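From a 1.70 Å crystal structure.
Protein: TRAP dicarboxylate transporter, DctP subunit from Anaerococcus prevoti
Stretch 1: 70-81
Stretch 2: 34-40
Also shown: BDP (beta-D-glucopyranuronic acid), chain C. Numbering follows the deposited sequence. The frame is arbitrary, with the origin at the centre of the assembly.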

# COMPACT_ATOMS: atom_id res chain seq x y z
N PRO A 70 -8.27 7.17 12.38
CA PRO A 70 -7.76 7.55 11.06
C PRO A 70 -6.58 8.52 11.15
O PRO A 70 -6.14 8.85 12.25
CB PRO A 70 -8.95 8.25 10.43
CG PRO A 70 -9.56 8.96 11.60
CD PRO A 70 -9.45 7.97 12.75
N SER A 71 -6.08 8.92 9.98
CA SER A 71 -5.15 10.06 9.84
C SER A 71 -3.98 10.09 10.83
O SER A 71 -3.61 11.15 11.40
CB SER A 71 -5.94 11.36 9.88
OG SER A 71 -6.69 11.43 11.06
N GLU A 72 -3.37 8.94 11.02
CA GLU A 72 -2.14 8.83 11.90
C GLU A 72 -2.37 9.26 13.36
O GLU A 72 -1.44 9.70 14.06
CB GLU A 72 -0.91 9.62 11.32
CG GLU A 72 -0.37 9.09 9.97
CD GLU A 72 0.87 9.79 9.44
OE1 GLU A 72 1.37 10.71 10.09
OE2 GLU A 72 1.38 9.38 8.33
N LEU A 73 -3.61 9.16 13.84
CA LEU A 73 -3.85 9.38 15.25
C LEU A 73 -3.06 8.36 16.13
O LEU A 73 -2.83 8.59 17.30
CB LEU A 73 -5.34 9.35 15.57
CG LEU A 73 -6.14 10.60 15.18
CD1 LEU A 73 -7.62 10.36 15.46
CD2 LEU A 73 -5.61 11.82 15.93
N LEU A 74 -2.67 7.22 15.60
CA LEU A 74 -1.93 6.29 16.44
C LEU A 74 -0.46 6.30 16.06
O LEU A 74 0.30 5.42 16.47
CB LEU A 74 -2.52 4.89 16.34
CG LEU A 74 -3.94 4.78 16.88
CD1 LEU A 74 -4.51 3.40 16.65
CD2 LEU A 74 -3.96 5.13 18.38
N GLY A 75 -0.09 7.29 15.27
CA GLY A 75 1.26 7.38 14.76
C GLY A 75 1.34 7.17 13.25
O GLY A 75 0.35 6.82 12.60
N SER A 76 2.53 7.39 12.71
CA SER A 76 2.86 7.03 11.35
C SER A 76 2.68 5.52 11.18
O SER A 76 2.54 4.77 12.15
CB SER A 76 4.32 7.39 11.10
OG SER A 76 5.13 6.50 11.85
N GLN A 77 2.67 5.04 9.94
CA GLN A 77 2.46 3.63 9.71
C GLN A 77 3.51 2.77 10.43
O GLN A 77 3.21 1.73 11.04
CB GLN A 77 2.48 3.35 8.21
CG GLN A 77 1.45 2.46 7.78
CD GLN A 77 1.37 2.39 6.27
OE1 GLN A 77 2.34 2.00 5.63
NE2 GLN A 77 0.23 2.70 5.71
N ILE A 78 4.76 3.20 10.36
CA ILE A 78 5.83 2.48 11.08
C ILE A 78 5.55 2.40 12.58
O ILE A 78 5.72 1.33 13.16
CB ILE A 78 7.22 3.11 10.85
CG1 ILE A 78 7.85 2.49 9.63
CG2 ILE A 78 8.12 2.87 12.06
CD1 ILE A 78 8.31 1.01 9.83
N ASP A 79 5.11 3.51 13.19
CA ASP A 79 4.67 3.60 14.61
C ASP A 79 3.59 2.49 14.84
O ASP A 79 3.67 1.69 15.78
CB ASP A 79 3.98 4.97 14.93
CG ASP A 79 4.95 6.18 15.11
OD1 ASP A 79 6.19 6.01 15.22
OD2 ASP A 79 4.41 7.36 15.14
N MSE A 80 2.59 2.47 13.97
CA MSE A 80 1.42 1.60 14.15
C MSE A 80 1.77 0.12 14.02
O MSE A 80 1.24 -0.70 14.76
CB MSE A 80 0.30 1.96 13.17
CG MSE A 80 -0.32 3.29 13.48
SE MSE A 80 -1.95 3.59 12.42
CE MSE A 80 -1.09 4.15 10.76
N VAL A 81 2.64 -0.23 13.08
CA VAL A 81 3.03 -1.64 12.93
C VAL A 81 3.69 -2.10 14.24
O VAL A 81 3.40 -3.21 14.74
CB VAL A 81 3.96 -1.86 11.76
CG1 VAL A 81 4.47 -3.32 11.72
CG2 VAL A 81 3.26 -1.53 10.46
C1 BDP C . -0.74 5.04 -0.11
C2 BDP C . -0.96 3.82 0.66
C3 BDP C . -0.58 4.04 2.10
C4 BDP C . 0.79 4.43 2.22
C5 BDP C . 1.03 5.63 1.38
C6 BDP C . 2.53 6.01 1.34
O2 BDP C . -2.44 3.74 0.69
O3 BDP C . -0.84 2.83 2.88
O4 BDP C . 1.20 4.64 3.47
O5 BDP C . 0.64 5.38 -0.02
O6A BDP C . 3.07 6.20 2.45
O1 BDP C . -0.86 4.66 -1.51
O6B BDP C . 3.05 6.32 0.24
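Stretch 2 (34-40) RVGHNQS

Stretch 2 enters as the last part of a β-strand, residues 34 to 36, packed against Leu74 and the selenomethionine Met80, and then continues without regular secondary structure past Pro70, Ser71 and Glu72 of the Pro70–Leu73 turn and past Gln77 and Met80. At that turn the CA atoms of Ser71 and Asn38 lie 4.2 Å apart and those of Pro70 and His37 5.1 Å; over this short step the two chains run in the same direction.

Arg34 is extended (phi/psi -97/128) and its CA-to-CB bond points toward stretch 1, but its side chain stays out of contact; long and charged, it suits a partly exposed place. Val35 is also extended, and its CA-to-CB bond points away. Its backbone makes contact, with Leu74 CD1 4.2 Å from Val35 O. A branched valine fits both the extended backbone and its buried setting.

Gly36 closes the strand at phi/psi -121/151, angles open to most residues other than proline, so here the surroundings favour glycine. Leu74 CD1 rests 3.9 Å from Gly36 CA, and Met80 SE lies 3.6 Å from Gly36 C. A CB in ideal position would stand 2.8 Å from Met80 SE and 3.0 Å from Leu74 CD1, clashing with both. Without one, two large nonpolar side chains pack on the backbone.

His37 remains extended (-155/170), with its CA-to-CB bond pointing away while the end of its side chain comes nearer. Pro70 CA sits over one face of the His37 imidazole, 3.7 Å from the ring centroid, in a CH-π contact. Thus a flat aromatic ring meets a compact aliphatic one. On the backbone, Glu72 N donates to His37 O at 3.2 Å. The ring also steadies its own loop, since His37 ND1 accepts from Gln39 N at 3.1 Å.

At Asn38 the chain bends, psi falling to 9°, and this residue has the largest area covered by stretch 1. Asn38 CB packs 3.6 Å from Glu72 CG and 4.0 Å from Met80 CE. The amide suits a polar junction: Asn38 ND2 donates to O4 of the glucuronic acid at 3.1 Å, while Gln77 NE2 donates to the sugar's O3 at 3.0 Å. Asn38 ND2 and Gln77 NE2, 3.3 Å apart, are both donors, so no hydrogen bond joins them; water links the residues instead. One water accepts from Asn38 ND2 (2.9 Å) and Gln77 N (3.0 Å) and donates to Glu72 OE2 (2.6 Å). Another accepts from Asn38 N and Gln77 NE2, each at 3.0 Å.

Gln39 returns to an extended form (-98/165) and its CA-to-CB bond points away, so it meets stretch 1 through its carbonyl: Ser71 N donates to Gln39 O at 2.7 Å. Its long side chain brings Gln39 NE2 within 2.9 Å of BDP O2. Ser40, whose CA-to-CB bond points away, leads the chain out of contact; small and polar, it suits a partly exposed place.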

# COMPACT_ATOMS: atom_id res chain seq x y z
N ARG A 34 -8.75 -1.72 19.05
CA ARG A 34 -8.18 -0.50 18.46
C ARG A 34 -7.62 -0.77 17.08
O ARG A 34 -6.81 -1.69 16.89
CB ARG A 34 -7.13 0.10 19.39
CG ARG A 34 -7.75 0.55 20.71
CD ARG A 34 -6.76 1.20 21.66
NE ARG A 34 -7.44 1.56 22.90
CZ ARG A 34 -7.68 0.70 23.89
NH1 ARG A 34 -7.29 -0.56 23.80
NH2 ARG A 34 -8.32 1.11 24.98
N VAL A 35 -8.05 0.04 16.12
CA VAL A 35 -7.76 -0.18 14.72
C VAL A 35 -7.22 1.14 14.18
O VAL A 35 -7.85 2.20 14.35
CB VAL A 35 -9.01 -0.54 13.93
CG1 VAL A 35 -8.65 -0.79 12.46
CG2 VAL A 35 -9.72 -1.76 14.55
N GLY A 36 -6.04 1.10 13.59
CA GLY A 36 -5.47 2.31 13.05
C GLY A 36 -5.16 2.31 11.58
O GLY A 36 -4.83 1.28 10.98
N HIS A 37 -5.22 3.50 10.99
CA HIS A 37 -4.74 3.71 9.64
C HIS A 37 -4.33 5.17 9.44
O HIS A 37 -4.56 6.00 10.32
CB HIS A 37 -5.78 3.26 8.62
CG HIS A 37 -7.00 4.13 8.57
ND1 HIS A 37 -7.06 5.25 7.77
CD2 HIS A 37 -8.17 4.08 9.23
CE1 HIS A 37 -8.23 5.84 7.92
NE2 HIS A 37 -8.93 5.12 8.78
N ASN A 38 -3.69 5.48 8.32
CA ASN A 38 -3.08 6.78 8.12
C ASN A 38 -3.80 7.69 7.13
O ASN A 38 -3.27 8.73 6.74
CB ASN A 38 -1.61 6.63 7.71
CG ASN A 38 -1.43 6.09 6.30
OD1 ASN A 38 -2.39 5.75 5.61
ND2 ASN A 38 -0.17 6.02 5.87
N GLN A 39 -4.99 7.29 6.71
CA GLN A 39 -5.76 8.01 5.68
C GLN A 39 -6.81 8.91 6.30
O GLN A 39 -7.18 8.79 7.47
CB GLN A 39 -6.45 7.03 4.73
CG GLN A 39 -5.50 6.00 4.11
CD GLN A 39 -4.63 6.55 3.00
OE1 GLN A 39 -4.55 7.77 2.75
NE2 GLN A 39 -3.96 5.64 2.31
N SER A 40 -7.34 9.81 5.48
CA SER A 40 -8.43 10.65 5.93
C SER A 40 -9.71 9.86 6.13
O SER A 40 -9.86 8.71 5.66
CB SER A 40 -8.68 11.74 4.90
OG SER A 40 -9.49 11.27 3.84
O HOH W 1 1.95 6.87 7.73
O HOH W 2 -2.32 3.05 7.27
O HOH W 3 -0.78 10.10 6.39